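Local coordinates for protein 'Carboxyl esterase 2 (PDB 5MIF) that probably hydrolyses carboxylic esters as an alpha/beta hydrolase of the truffle Tuber melanosporum, related to archaeal carboxylesterases, at residues N160-Y164 and L202-T208; V90-K96 and A142-D147; P211-V215 and K341-H347; L239-I244 and V286-R290; T151-Y156 and L250-D254. All coordinates share one frame; numbering follows the deposited sequence.

Interaction 1 (N160-Y164 and L202-T208); sequences NEQCY and LSIKRKT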
# COMPACT_ATOMS: atom_id res chain seq x y z
N ASN A 160 23.81 -15.92 -3.11
CA ASN A 160 23.11 -16.12 -1.86
C ASN A 160 24.06 -16.14 -0.67
O ASN A 160 23.83 -15.47 0.35
CB ASN A 160 22.33 -17.43 -1.90
CG ASN A 160 21.50 -17.57 -3.16
OD1 ASN A 160 22.04 -17.59 -4.27
ND2 ASN A 160 20.19 -17.67 -3.01
N GLU A 161 25.14 -16.92 -0.79
CA GLU A 161 26.09 -17.07 0.30
C GLU A 161 26.94 -15.82 0.47
O GLU A 161 27.38 -15.52 1.58
CB GLU A 161 26.97 -18.30 0.09
CG GLU A 161 26.21 -19.64 0.14
CD GLU A 161 25.66 -19.99 1.52
OE1 GLU A 161 26.05 -19.35 2.52
OE2 GLU A 161 24.86 -20.94 1.62
N GLN A 162 27.18 -15.09 -0.62
CA GLN A 162 27.87 -13.81 -0.51
C GLN A 162 27.03 -12.87 0.35
O GLN A 162 27.54 -12.24 1.28
CB GLN A 162 28.10 -13.17 -1.88
CG GLN A 162 29.24 -13.78 -2.69
CD GLN A 162 29.49 -13.02 -3.98
OE1 GLN A 162 28.55 -12.71 -4.72
NE2 GLN A 162 30.75 -12.69 -4.24
N CYS A 163 25.74 -12.79 0.03
CA CYS A 163 24.81 -11.92 0.76
C CYS A 163 24.71 -12.35 2.21
O CYS A 163 24.75 -11.52 3.11
CB CYS A 163 23.43 -11.95 0.11
SG CYS A 163 23.40 -11.14 -1.48
N TYR A 164 24.58 -13.65 2.43
CA TYR A 164 24.55 -14.18 3.78
C TYR A 164 25.83 -13.81 4.52
O TYR A 164 25.77 -13.31 5.65
CB TYR A 164 24.33 -15.69 3.80
CG TYR A 164 24.36 -16.25 5.19
CD1 TYR A 164 23.24 -16.17 6.01
CD2 TYR A 164 25.51 -16.82 5.72
CE1 TYR A 164 23.26 -16.67 7.29
CE2 TYR A 164 25.55 -17.31 7.00
CZ TYR A 164 24.42 -17.24 7.79
OH TYR A 164 24.45 -17.73 9.08
N LEU A 202 18.48 -18.99 5.35
CA LEU A 202 19.79 -19.47 5.76
C LEU A 202 20.06 -19.08 7.22
O LEU A 202 20.71 -19.82 7.96
CB LEU A 202 20.89 -18.93 4.82
CG LEU A 202 20.96 -19.47 3.38
CD1 LEU A 202 21.91 -18.66 2.49
CD2 LEU A 202 21.35 -20.96 3.35
N SER A 203 19.60 -17.90 7.63
CA SER A 203 19.77 -17.49 9.03
C SER A 203 19.01 -18.44 9.97
O SER A 203 19.49 -18.78 11.05
CB SER A 203 19.29 -16.06 9.24
OG SER A 203 19.95 -15.19 8.35
N ILE A 204 17.82 -18.86 9.53
CA ILE A 204 17.01 -19.78 10.32
C ILE A 204 17.71 -21.14 10.41
O ILE A 204 17.89 -21.67 11.51
CB ILE A 204 15.60 -19.92 9.70
CG1 ILE A 204 14.81 -18.64 9.98
CG2 ILE A 204 14.88 -21.13 10.28
CD1 ILE A 204 13.65 -18.40 9.05
N LYS A 205 18.17 -21.66 9.28
CA LYS A 205 18.92 -22.92 9.26
C LYS A 205 20.20 -22.93 10.10
O LYS A 205 20.57 -23.97 10.64
CB LYS A 205 19.29 -23.29 7.82
CG LYS A 205 18.10 -23.68 6.98
CD LYS A 205 18.50 -24.01 5.54
CE LYS A 205 17.29 -24.52 4.80
NZ LYS A 205 17.55 -25.70 3.94
N ARG A 206 20.88 -21.79 10.19
CA ARG A 206 22.19 -21.75 10.83
C ARG A 206 22.13 -21.09 12.19
O ARG A 206 23.14 -20.97 12.88
CB ARG A 206 23.19 -21.02 9.90
CG ARG A 206 23.39 -21.76 8.56
CD ARG A 206 24.08 -20.90 7.48
NE ARG A 206 24.20 -21.65 6.23
CZ ARG A 206 24.67 -21.16 5.09
NH1 ARG A 206 25.05 -19.89 5.00
NH2 ARG A 206 24.74 -21.95 4.02
N LYS A 207 20.92 -20.72 12.60
CA LYS A 207 20.65 -20.07 13.88
C LYS A 207 21.47 -18.81 14.09
O LYS A 207 22.09 -18.62 15.13
CB LYS A 207 20.84 -21.06 15.03
CG LYS A 207 19.80 -22.19 14.93
CD LYS A 207 20.09 -23.39 15.81
CE LYS A 207 19.07 -24.51 15.55
NZ LYS A 207 17.73 -24.00 15.16
N THR A 208 21.47 -17.94 13.08
CA THR A 208 22.11 -16.63 13.19
C THR A 208 21.03 -15.55 13.13
O THR A 208 19.95 -15.80 12.60
CB THR A 208 23.16 -16.42 12.07
OG1 THR A 208 22.57 -16.64 10.79
CG2 THR A 208 24.35 -17.37 12.27
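Tyr164 of helix 158-173 turns one face of its ring to Arg206 NH1, while its buried side packs tightly on helix 191-206. With CG anti to the backbone N (chi1 178°), the ring reaches across to Leu202 CB, 3.8 Å from Tyr164 CD1, and has Ser203 OG, bonded to Val199 O, at its edge. Tyr164 OH shares a 2.8 Å hydrogen bond with Thr208 OG1, beyond the Schellman motif at Lys207. The solvent side is more open yet firmly bonded: the extended Arg206 chain grips Glu161 end-on in a nearly coplanar salt bridge, NH1 to OE1 at 2.7 Å and NH2 to OE2 at 2.6 Å. A cation-pi contact links the two parts, Arg206 CZ standing 4.7 Å from the Tyr164 ring centroid. The axes of the short helical segments come within 12.0 Å at a crossing angle of -71°, so side chains rather than backbones meet. Asn160 bonds Ser198 and Glu194 of helix 191-206, and Gln162 reaches Thr149 after strand 142-147.

Interaction 2 (V90-K96 and A142-D147); sequences VTAYLYK and AVFFVD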
# COMPACT_ATOMS: atom_id res chain seq x y z
N VAL A 90 33.44 -9.99 -0.71
CA VAL A 90 32.13 -9.43 -1.03
C VAL A 90 32.26 -7.91 -0.96
O VAL A 90 32.73 -7.36 0.05
CB VAL A 90 31.00 -9.91 -0.08
CG1 VAL A 90 29.64 -9.47 -0.63
CG2 VAL A 90 31.00 -11.41 0.05
N THR A 91 31.87 -7.24 -2.03
CA THR A 91 31.87 -5.80 -2.06
C THR A 91 30.57 -5.28 -1.43
O THR A 91 29.49 -5.75 -1.76
CB THR A 91 32.02 -5.27 -3.51
OG1 THR A 91 33.29 -5.69 -4.03
CG2 THR A 91 31.99 -3.76 -3.53
N ALA A 92 30.69 -4.35 -0.50
CA ALA A 92 29.51 -3.75 0.11
C ALA A 92 29.68 -2.24 0.24
O ALA A 92 30.79 -1.74 0.45
CB ALA A 92 29.24 -4.39 1.48
N TYR A 93 28.58 -1.51 0.08
CA TYR A 93 28.59 -0.08 0.30
C TYR A 93 27.73 0.26 1.53
O TYR A 93 26.55 -0.08 1.56
CB TYR A 93 28.08 0.67 -0.93
CG TYR A 93 28.89 0.43 -2.19
CD1 TYR A 93 28.65 -0.68 -3.00
CD2 TYR A 93 29.92 1.30 -2.56
CE1 TYR A 93 29.41 -0.91 -4.16
CE2 TYR A 93 30.68 1.08 -3.71
CZ TYR A 93 30.42 -0.03 -4.50
OH TYR A 93 31.17 -0.24 -5.63
N LEU A 94 28.29 0.94 2.52
CA LEU A 94 27.48 1.40 3.65
C LEU A 94 27.08 2.85 3.43
O LEU A 94 27.94 3.74 3.44
CB LEU A 94 28.22 1.24 4.97
CG LEU A 94 27.44 1.65 6.24
CD1 LEU A 94 26.23 0.74 6.45
CD2 LEU A 94 28.34 1.64 7.47
N TYR A 95 25.80 3.10 3.24
CA TYR A 95 25.30 4.46 3.07
C TYR A 95 24.62 4.95 4.34
O TYR A 95 23.75 4.26 4.87
CB TYR A 95 24.33 4.55 1.91
CG TYR A 95 24.85 4.05 0.58
CD1 TYR A 95 25.85 4.74 -0.11
CD2 TYR A 95 24.29 2.93 -0.02
CE1 TYR A 95 26.29 4.30 -1.37
CE2 TYR A 95 24.72 2.48 -1.25
CZ TYR A 95 25.72 3.15 -1.92
OH TYR A 95 26.10 2.66 -3.15
N LYS A 96 25.04 6.11 4.83
CA LYS A 96 24.46 6.71 6.05
C LYS A 96 23.93 8.11 5.83
O LYS A 96 24.59 8.93 5.20
CB LYS A 96 25.50 6.76 7.17
CG LYS A 96 26.12 5.43 7.54
CD LYS A 96 26.86 5.53 8.86
CE LYS A 96 28.27 6.02 8.61
NZ LYS A 96 28.99 6.30 9.87
N ALA A 142 20.54 3.77 7.87
CA ALA A 142 21.65 3.45 6.99
C ALA A 142 21.24 2.32 6.04
O ALA A 142 20.36 1.51 6.37
CB ALA A 142 22.88 3.03 7.78
N VAL A 143 21.88 2.27 4.87
CA VAL A 143 21.65 1.19 3.90
C VAL A 143 22.97 0.45 3.65
O VAL A 143 23.98 1.06 3.28
CB VAL A 143 21.09 1.72 2.57
CG1 VAL A 143 21.09 0.61 1.51
CG2 VAL A 143 19.69 2.29 2.76
N PHE A 144 22.94 -0.86 3.88
CA PHE A 144 24.06 -1.75 3.66
C PHE A 144 23.78 -2.46 2.35
O PHE A 144 23.03 -3.44 2.30
CB PHE A 144 24.19 -2.73 4.84
CG PHE A 144 25.35 -3.69 4.76
CD1 PHE A 144 26.65 -3.26 4.99
CD2 PHE A 144 25.13 -5.03 4.53
CE1 PHE A 144 27.71 -4.16 4.94
CE2 PHE A 144 26.18 -5.93 4.48
CZ PHE A 144 27.47 -5.49 4.68
N PHE A 145 24.33 -1.91 1.27
CA PHE A 145 24.02 -2.36 -0.08
C PHE A 145 25.06 -3.40 -0.53
O PHE A 145 26.24 -3.07 -0.72
CB PHE A 145 23.98 -1.16 -1.02
CG PHE A 145 23.53 -1.48 -2.42
CD1 PHE A 145 24.45 -1.89 -3.38
CD2 PHE A 145 22.21 -1.35 -2.77
CE1 PHE A 145 24.04 -2.17 -4.68
CE2 PHE A 145 21.79 -1.64 -4.07
CZ PHE A 145 22.71 -2.04 -5.03
N VAL A 146 24.63 -4.65 -0.68
CA VAL A 146 25.55 -5.72 -1.02
C VAL A 146 25.71 -5.84 -2.54
O VAL A 146 24.76 -6.12 -3.25
CB VAL A 146 25.08 -7.06 -0.46
CG1 VAL A 146 26.08 -8.15 -0.83
CG2 VAL A 146 24.93 -6.96 1.06
N ASP A 147 26.93 -5.59 -3.01
CA ASP A 147 27.22 -5.64 -4.44
C ASP A 147 27.77 -7.02 -4.80
O ASP A 147 28.95 -7.17 -5.11
CB ASP A 147 28.22 -4.52 -4.79
CG ASP A 147 28.29 -4.23 -6.29
OD1 ASP A 147 27.43 -4.69 -7.07
OD2 ASP A 147 29.22 -3.50 -6.68
O HOH W 1 31.17 -8.61 -4.35
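With CG anti to the carbonyl carbon in Tyr93 (chi1 -60°) and Tyr95 but anti to the backbone N in Phe145 (chi1 -174°), the three aromatic side chains gather on one face of the sheet. Tyr95 CE2 comes 3.7 Å from Phe145 CB, the two side chains running alongside each other. Asp147 OD2 lies at the edge of the Tyr93 ring, in its plane, 3.6 Å from CE1. Cutting Tyr93 back to an alanine would probably leave the Asp147 carboxylate without its aromatic neighbour and open a gap beside Phe145. On the other face Phe144 sets its ring against Ala92, CE1 to CB 3.8 Å, under the cover of helix 158-173. The Tyr93-Phe145 and Tyr95-Val143 pairs have nearly straight backbone bonds, Tyr95 N to Val143 O at 2.7 Å being one, and a water bridges Thr91 N and Asp147 O. Strand 75-82 continues the sheet beyond 90-97, whose antiparallel junction with 142-147 is characteristic of the N-terminal part of an alpha/beta hydrolase sheet.

Interaction 3 (P211-V215 and K341-H347); sequences PKFQV and KFKKALH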
# COMPACT_ATOMS: atom_id res chain seq x y z
N PRO A 211 16.65 -10.25 10.67
CA PRO A 211 16.34 -8.82 10.80
C PRO A 211 15.04 -8.61 11.57
O PRO A 211 14.25 -9.54 11.67
CB PRO A 211 16.20 -8.37 9.34
CG PRO A 211 15.64 -9.60 8.65
CD PRO A 211 16.36 -10.76 9.32
N LYS A 212 14.81 -7.40 12.08
CA LYS A 212 13.56 -7.09 12.77
C LYS A 212 12.40 -7.01 11.77
O LYS A 212 11.24 -7.24 12.11
CB LYS A 212 13.67 -5.77 13.54
CG LYS A 212 14.00 -5.93 15.01
CD LYS A 212 13.99 -4.57 15.70
CE LYS A 212 14.68 -4.62 17.05
NZ LYS A 212 14.69 -3.26 17.65
N PHE A 213 12.73 -6.68 10.53
CA PHE A 213 11.72 -6.39 9.54
C PHE A 213 12.28 -6.64 8.14
O PHE A 213 13.43 -6.33 7.86
CB PHE A 213 11.23 -4.95 9.70
CG PHE A 213 10.07 -4.60 8.82
CD1 PHE A 213 8.86 -5.26 8.95
CD2 PHE A 213 10.18 -3.59 7.88
CE1 PHE A 213 7.78 -4.94 8.15
CE2 PHE A 213 9.11 -3.25 7.07
CZ PHE A 213 7.90 -3.94 7.20
N GLN A 214 11.45 -7.20 7.27
CA GLN A 214 11.88 -7.56 5.92
C GLN A 214 10.89 -7.04 4.90
O GLN A 214 9.68 -7.20 5.08
CB GLN A 214 12.05 -9.09 5.79
CG GLN A 214 12.26 -9.61 4.35
CD GLN A 214 12.51 -11.12 4.29
OE1 GLN A 214 13.57 -11.57 3.83
NE2 GLN A 214 11.52 -11.90 4.74
N VAL A 215 11.39 -6.40 3.85
CA VAL A 215 10.54 -5.97 2.75
C VAL A 215 10.92 -6.70 1.45
O VAL A 215 12.08 -6.69 1.04
CB VAL A 215 10.60 -4.45 2.53
CG1 VAL A 215 9.73 -4.10 1.36
CG2 VAL A 215 10.11 -3.67 3.78
N LYS A 341 7.83 2.39 6.70
CA LYS A 341 7.69 1.20 7.53
C LYS A 341 9.02 0.72 8.10
O LYS A 341 9.05 0.17 9.20
CB LYS A 341 6.98 0.09 6.73
CG LYS A 341 5.48 0.40 6.55
CD LYS A 341 4.59 -0.81 6.81
CE LYS A 341 4.87 -1.42 8.17
NZ LYS A 341 3.95 -0.99 9.24
N PHE A 342 10.12 0.90 7.37
CA PHE A 342 11.44 0.62 7.95
C PHE A 342 11.72 1.56 9.14
O PHE A 342 12.28 1.15 10.16
CB PHE A 342 12.55 0.78 6.90
CG PHE A 342 12.82 -0.46 6.07
CD1 PHE A 342 13.15 -1.66 6.68
CD2 PHE A 342 12.77 -0.40 4.68
CE1 PHE A 342 13.42 -2.79 5.92
CE2 PHE A 342 13.03 -1.54 3.92
CZ PHE A 342 13.36 -2.73 4.54
N LYS A 343 11.36 2.83 8.99
CA LYS A 343 11.56 3.80 10.06
C LYS A 343 10.83 3.37 11.33
O LYS A 343 11.38 3.38 12.41
CB LYS A 343 11.08 5.18 9.63
CG LYS A 343 11.37 6.30 10.61
CD LYS A 343 10.44 7.48 10.37
CE LYS A 343 11.12 8.81 10.60
NZ LYS A 343 11.86 9.25 9.37
N LYS A 344 9.58 2.94 11.16
CA LYS A 344 8.76 2.57 12.31
C LYS A 344 9.20 1.25 12.91
O LYS A 344 9.20 1.10 14.13
CB LYS A 344 7.28 2.50 11.89
CG LYS A 344 6.65 3.86 11.65
CD LYS A 344 5.12 3.80 11.63
CE LYS A 344 4.50 3.93 13.02
NZ LYS A 344 3.02 3.87 12.93
N ALA A 345 9.60 0.30 12.08
CA ALA A 345 9.98 -1.01 12.61
C ALA A 345 11.37 -1.03 13.24
O ALA A 345 11.63 -1.81 14.17
CB ALA A 345 9.88 -2.07 11.51
N LEU A 346 12.27 -0.18 12.76
CA LEU A 346 13.66 -0.31 13.18
C LEU A 346 14.04 0.64 14.32
O LEU A 346 14.81 1.58 14.14
CB LEU A 346 14.60 -0.09 11.99
CG LEU A 346 14.47 -1.10 10.83
CD1 LEU A 346 15.55 -0.87 9.79
CD2 LEU A 346 14.53 -2.54 11.34
N HIS A 347 13.50 0.38 15.51
CA HIS A 347 13.97 1.04 16.73
C HIS A 347 13.44 0.27 17.93
O HIS A 347 12.54 -0.57 17.79
CB HIS A 347 13.56 2.53 16.78
CG HIS A 347 12.11 2.77 17.03
ND1 HIS A 347 11.17 2.81 16.01
CD2 HIS A 347 11.44 3.06 18.17
CE1 HIS A 347 9.98 3.07 16.53
NE2 HIS A 347 10.11 3.23 17.83
OXT HIS A 347 13.93 0.41 19.05
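Phe213, on strand 213-217 of the alpha/beta hydrolase sheet, fits against the C-terminal helix 329-345, which covers this face of the sheet. The strand and helix segments run nearly antiparallel, their axes 9.3 Å apart. Phe213 points its edge at the face of Phe342 in an offset edge-to-face pair, with centroids 5.6 Å apart and planes at 82°. Its CG lies anti to the backbone N (chi1 -173°), which sends the ring to the helix, where Ala345 CB sits 3.7 Å from Phe213 CB and Lys341 CB adds its methylene near CE2. Phe342 also leans on Val215, the next residue of the strand pointing toward the helix, and on Ile112 of strand 109-115. The amino group of Lys341 is taken up by Glu336 of the second subunit, so the helix serves the dimer contact too. Lys212, mostly exposed, runs an extended chain past Ala345 toward the chain end; its NZ is hydrogen-bonded to Asn183 and makes a weak bond with His347 O at 3.4 Å.

Interaction 4 (L239-I244 and V286-R290); sequences LTTDEI and VDPIR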
# COMPACT_ATOMS: atom_id res chain seq x y z
N LEU A 239 8.52 -7.08 -17.85
CA LEU A 239 9.13 -8.37 -17.56
C LEU A 239 8.42 -9.46 -18.35
O LEU A 239 7.22 -9.66 -18.19
CB LEU A 239 9.06 -8.69 -16.07
CG LEU A 239 9.51 -10.10 -15.68
CD1 LEU A 239 10.98 -10.28 -15.98
CD2 LEU A 239 9.18 -10.45 -14.21
N THR A 240 9.17 -10.19 -19.17
CA THR A 240 8.57 -11.24 -19.99
C THR A 240 8.95 -12.62 -19.47
O THR A 240 9.92 -12.76 -18.73
CB THR A 240 9.01 -11.13 -21.46
OG1 THR A 240 10.33 -11.66 -21.60
CG2 THR A 240 8.99 -9.67 -21.91
N THR A 241 8.18 -13.63 -19.86
CA THR A 241 8.47 -14.99 -19.44
C THR A 241 9.82 -15.45 -20.01
O THR A 241 10.50 -16.27 -19.40
CB THR A 241 7.36 -15.96 -19.88
OG1 THR A 241 6.94 -15.65 -21.21
CG2 THR A 241 6.17 -15.87 -18.94
N ASP A 242 10.20 -14.93 -21.17
CA ASP A 242 11.49 -15.27 -21.76
C ASP A 242 12.65 -14.71 -20.96
O ASP A 242 13.67 -15.38 -20.78
CB ASP A 242 11.57 -14.78 -23.21
CG ASP A 242 10.74 -15.63 -24.15
OD1 ASP A 242 10.28 -16.72 -23.73
OD2 ASP A 242 10.57 -15.21 -25.32
N GLU A 243 12.52 -13.48 -20.49
CA GLU A 243 13.56 -12.87 -19.68
C GLU A 243 13.73 -13.63 -18.36
O GLU A 243 14.85 -13.82 -17.88
CB GLU A 243 13.23 -11.40 -19.41
CG GLU A 243 13.40 -10.48 -20.62
CD GLU A 243 12.87 -9.07 -20.37
OE1 GLU A 243 11.86 -8.92 -19.65
OE2 GLU A 243 13.51 -8.12 -20.86
N ILE A 244 12.62 -14.10 -17.81
CA ILE A 244 12.62 -14.91 -16.59
C ILE A 244 13.40 -16.21 -16.78
O ILE A 244 14.22 -16.60 -15.93
CB ILE A 244 11.19 -15.23 -16.13
CG1 ILE A 244 10.48 -13.95 -15.65
CG2 ILE A 244 11.19 -16.26 -15.01
CD1 ILE A 244 9.06 -14.19 -15.16
N VAL A 286 0.47 -5.85 -13.02
CA VAL A 286 0.73 -6.37 -14.36
C VAL A 286 2.17 -6.89 -14.41
O VAL A 286 3.11 -6.17 -14.71
CB VAL A 286 0.46 -5.29 -15.42
CG1 VAL A 286 0.74 -5.82 -16.82
CG2 VAL A 286 -0.98 -4.81 -15.31
N ASP A 287 2.31 -8.18 -14.10
CA ASP A 287 3.60 -8.78 -13.80
C ASP A 287 3.46 -10.29 -13.76
O ASP A 287 2.70 -10.83 -12.96
CB ASP A 287 4.11 -8.28 -12.44
CG ASP A 287 5.53 -8.76 -12.12
OD1 ASP A 287 6.04 -9.68 -12.78
OD2 ASP A 287 6.12 -8.24 -11.15
N PRO A 288 4.23 -10.99 -14.62
CA PRO A 288 4.24 -12.45 -14.62
C PRO A 288 4.59 -13.04 -13.26
O PRO A 288 4.09 -14.10 -12.90
CB PRO A 288 5.36 -12.80 -15.61
CG PRO A 288 5.65 -11.60 -16.35
CD PRO A 288 5.21 -10.42 -15.56
N ILE A 289 5.43 -12.34 -12.50
CA ILE A 289 5.95 -12.89 -11.26
C ILE A 289 5.04 -12.53 -10.05
O ILE A 289 5.33 -12.90 -8.92
CB ILE A 289 7.42 -12.43 -11.02
CG1 ILE A 289 8.23 -13.51 -10.32
CG2 ILE A 289 7.49 -11.13 -10.26
CD1 ILE A 289 8.51 -14.67 -11.22
N ARG A 290 3.95 -11.81 -10.32
CA ARG A 290 3.06 -11.35 -9.25
C ARG A 290 2.56 -12.48 -8.34
O ARG A 290 2.55 -12.33 -7.12
CB ARG A 290 1.85 -10.60 -9.85
CG ARG A 290 0.92 -9.98 -8.81
CD ARG A 290 -0.36 -9.49 -9.46
NE ARG A 290 -1.28 -10.60 -9.68
CZ ARG A 290 -2.27 -10.61 -10.57
NH1 ARG A 290 -2.47 -9.56 -11.35
NH2 ARG A 290 -3.05 -11.67 -10.68
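The backbones of Leu239 and Asp287 come within 6.7 Å at their CA atoms, where the approach to helix 241-251 passes a type I turn running from Asp287 to Arg290. Side chains fill the space between. Leu239 and Pro288 carry much of the contact: Leu239 CD2 lies 3.5 Å from Asp287 OD1 and 4.1 Å from Ile289 CB, and the Leu239 carbonyl O lies beside CG and CD of Pro288. One turn into the helix, Ile244 adds its terminal CD1, 4.0 Å from Pro288 CB and equally near Ile289 CD1, making a small apolar cluster that Phe230 of helix 228-232 extends. Each segment is stiffened from within. Thr240 and Glu243 form a capping box at the start of the helix, the two backbone N-H groups exchanging bonds with the opposite side chains. Asp287, its CG anti to the backbone N (chi1 -174°), accepts from Ile289 N at OD1 over 2.7 Å, the donor standing above the carboxylate plane, while OD2 takes His317 ND1. An alanine in place of Asp287 would probably leave His317 ND1 and Ile289 N without their acceptor, freeing the histidine ring to turn. The pattern, an acid after a strand bonded to His317, with Ser190 as the probable nucleophile, is consistent with the catalytic triad of an alpha/beta hydrolase.

Interaction 5 (T151-Y156 and L250-D254); sequences TPKVAY and LFTPD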
# COMPACT_ATOMS: atom_id res chain seq x y z
N THR A 151 25.85 -13.11 -12.36
CA THR A 151 25.94 -14.24 -13.28
C THR A 151 26.40 -13.74 -14.66
O THR A 151 26.17 -12.59 -15.01
CB THR A 151 24.60 -14.97 -13.41
OG1 THR A 151 23.65 -14.09 -14.01
CG2 THR A 151 24.09 -15.42 -12.05
N PRO A 152 27.06 -14.62 -15.45
CA PRO A 152 27.41 -16.00 -15.10
C PRO A 152 28.81 -16.16 -14.53
O PRO A 152 29.31 -17.29 -14.49
CB PRO A 152 27.31 -16.72 -16.45
CG PRO A 152 27.77 -15.67 -17.44
CD PRO A 152 27.38 -14.31 -16.86
N LYS A 153 29.43 -15.07 -14.06
CA LYS A 153 30.74 -15.17 -13.41
C LYS A 153 30.66 -16.14 -12.24
O LYS A 153 31.61 -16.88 -11.95
CB LYS A 153 31.21 -13.79 -12.96
CG LYS A 153 31.03 -12.77 -14.08
CD LYS A 153 31.84 -11.49 -13.90
CE LYS A 153 31.67 -10.63 -15.15
NZ LYS A 153 30.34 -10.90 -15.80
N VAL A 154 29.53 -16.13 -11.54
CA VAL A 154 29.21 -17.17 -10.56
C VAL A 154 27.79 -17.65 -10.81
O VAL A 154 27.09 -17.13 -11.68
CB VAL A 154 29.34 -16.67 -9.12
CG1 VAL A 154 30.78 -16.27 -8.81
CG2 VAL A 154 28.36 -15.51 -8.87
N ALA A 155 27.37 -18.67 -10.07
CA ALA A 155 25.99 -19.14 -10.14
C ALA A 155 25.46 -19.43 -8.75
O ALA A 155 26.22 -19.45 -7.77
CB ALA A 155 25.90 -20.39 -11.01
N TYR A 156 24.16 -19.67 -8.66
CA TYR A 156 23.57 -20.17 -7.43
C TYR A 156 24.43 -21.30 -6.88
O TYR A 156 24.88 -22.15 -7.65
CB TYR A 156 22.14 -20.66 -7.68
CG TYR A 156 21.58 -21.47 -6.53
CD1 TYR A 156 21.00 -20.84 -5.44
CD2 TYR A 156 21.64 -22.86 -6.55
CE1 TYR A 156 20.51 -21.57 -4.39
CE2 TYR A 156 21.15 -23.60 -5.50
CZ TYR A 156 20.57 -22.95 -4.42
OH TYR A 156 20.08 -23.66 -3.36
N LEU A 250 20.85 -18.69 -16.19
CA LEU A 250 22.20 -18.26 -15.83
C LEU A 250 22.48 -18.42 -14.34
O LEU A 250 23.60 -18.75 -13.94
CB LEU A 250 22.45 -16.80 -16.23
CG LEU A 250 22.42 -16.49 -17.72
CD1 LEU A 250 23.02 -15.12 -17.97
CD2 LEU A 250 23.16 -17.56 -18.49
N PHE A 251 21.45 -18.18 -13.52
CA PHE A 251 21.59 -18.22 -12.06
C PHE A 251 21.51 -19.66 -11.55
O PHE A 251 22.30 -20.07 -10.71
CB PHE A 251 20.51 -17.33 -11.42
CG PHE A 251 20.51 -17.35 -9.92
CD1 PHE A 251 21.60 -16.88 -9.20
CD2 PHE A 251 19.38 -17.78 -9.23
CE1 PHE A 251 21.59 -16.87 -7.81
CE2 PHE A 251 19.36 -17.78 -7.84
CZ PHE A 251 20.47 -17.31 -7.13
N THR A 252 20.56 -20.42 -12.08
CA THR A 252 20.41 -21.84 -11.75
C THR A 252 20.40 -22.67 -13.04
O THR A 252 19.34 -23.14 -13.46
CB THR A 252 19.11 -22.11 -10.95
OG1 THR A 252 18.01 -21.43 -11.58
CG2 THR A 252 19.23 -21.62 -9.51
N PRO A 253 21.58 -22.84 -13.67
CA PRO A 253 21.69 -23.61 -14.92
C PRO A 253 21.23 -25.06 -14.76
O PRO A 253 20.73 -25.64 -15.72
CB PRO A 253 23.19 -23.54 -15.24
CG PRO A 253 23.86 -23.12 -13.97
CD PRO A 253 22.87 -22.25 -13.27
N ASP A 254 21.39 -25.63 -13.57
CA ASP A 254 20.86 -26.97 -13.29
C ASP A 254 19.44 -26.84 -12.74
O ASP A 254 19.25 -26.38 -11.61
CB ASP A 254 21.77 -27.70 -12.29
CG ASP A 254 21.29 -29.12 -11.98
OD1 ASP A 254 20.25 -29.55 -12.52
OD2 ASP A 254 21.95 -29.80 -11.17
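Tyr156 sets its CB squarely over the centre of the Phe251 ring, a CH-pi contact of 3.8 Å to the centroid and only 13° off the ring normal. Beyond CB the tyrosine ring swings away, presenting its edge toward the same face in an offset edge-to-face pair with centroids 5.8 Å apart and planes at 72°. Two torsions make this possible: CG of Tyr156 is anti to its own N (chi1 167°), and Phe251 likewise carries its ring away from its N toward the loop. The backbone fastens the pair, for Tyr156 N donates to Phe251 O at 2.8 Å, in the carbonyl plane, at the point where helix 241-251 ends. Thr252 CG2 fills in beside the tyrosine, 3.6 Å from CB. Along the loop, Ala155 CB rests 3.6 Å from Phe251 O, and Thr151, just before a cis peptide bond to Pro152, brings CG2 to the edge of the Phe251 ring and OG1 to Leu250 CB. The phenol OH reaches past the contact to Glu260, and the Phe251 ring is stacked with Trp120. The contact thus joins the loop between strand 142-147 and helix 158-173 of the core to the end of helix 241-251, one of the segments inserted between strands 213-217 and 279-284 of this alpha/beta hydrolase.

Overall arrangement
Interactions 2 and 3 reach the same sheet, their nearest atoms about 6 Å apart, and interaction 1 packs directly on interaction 2, with Cys163 SG 4.1 Å from Val146 CG1. Interaction 1 is in turn nested in the loop that interaction 5 closes, and the two meet where Asn160 OD1 lies 3.3 Å from Phe251 CZ. Helix 241-251 carries interaction 4 at its start and interaction 5 at its end, centres about 19 Å apart. Interaction 4 holds Asp287 of the probable triad with Ser190 and His317; interaction 3, on the far side of the chain's centre, lies about 28 Å from it between centres, at the dimer-facing helix.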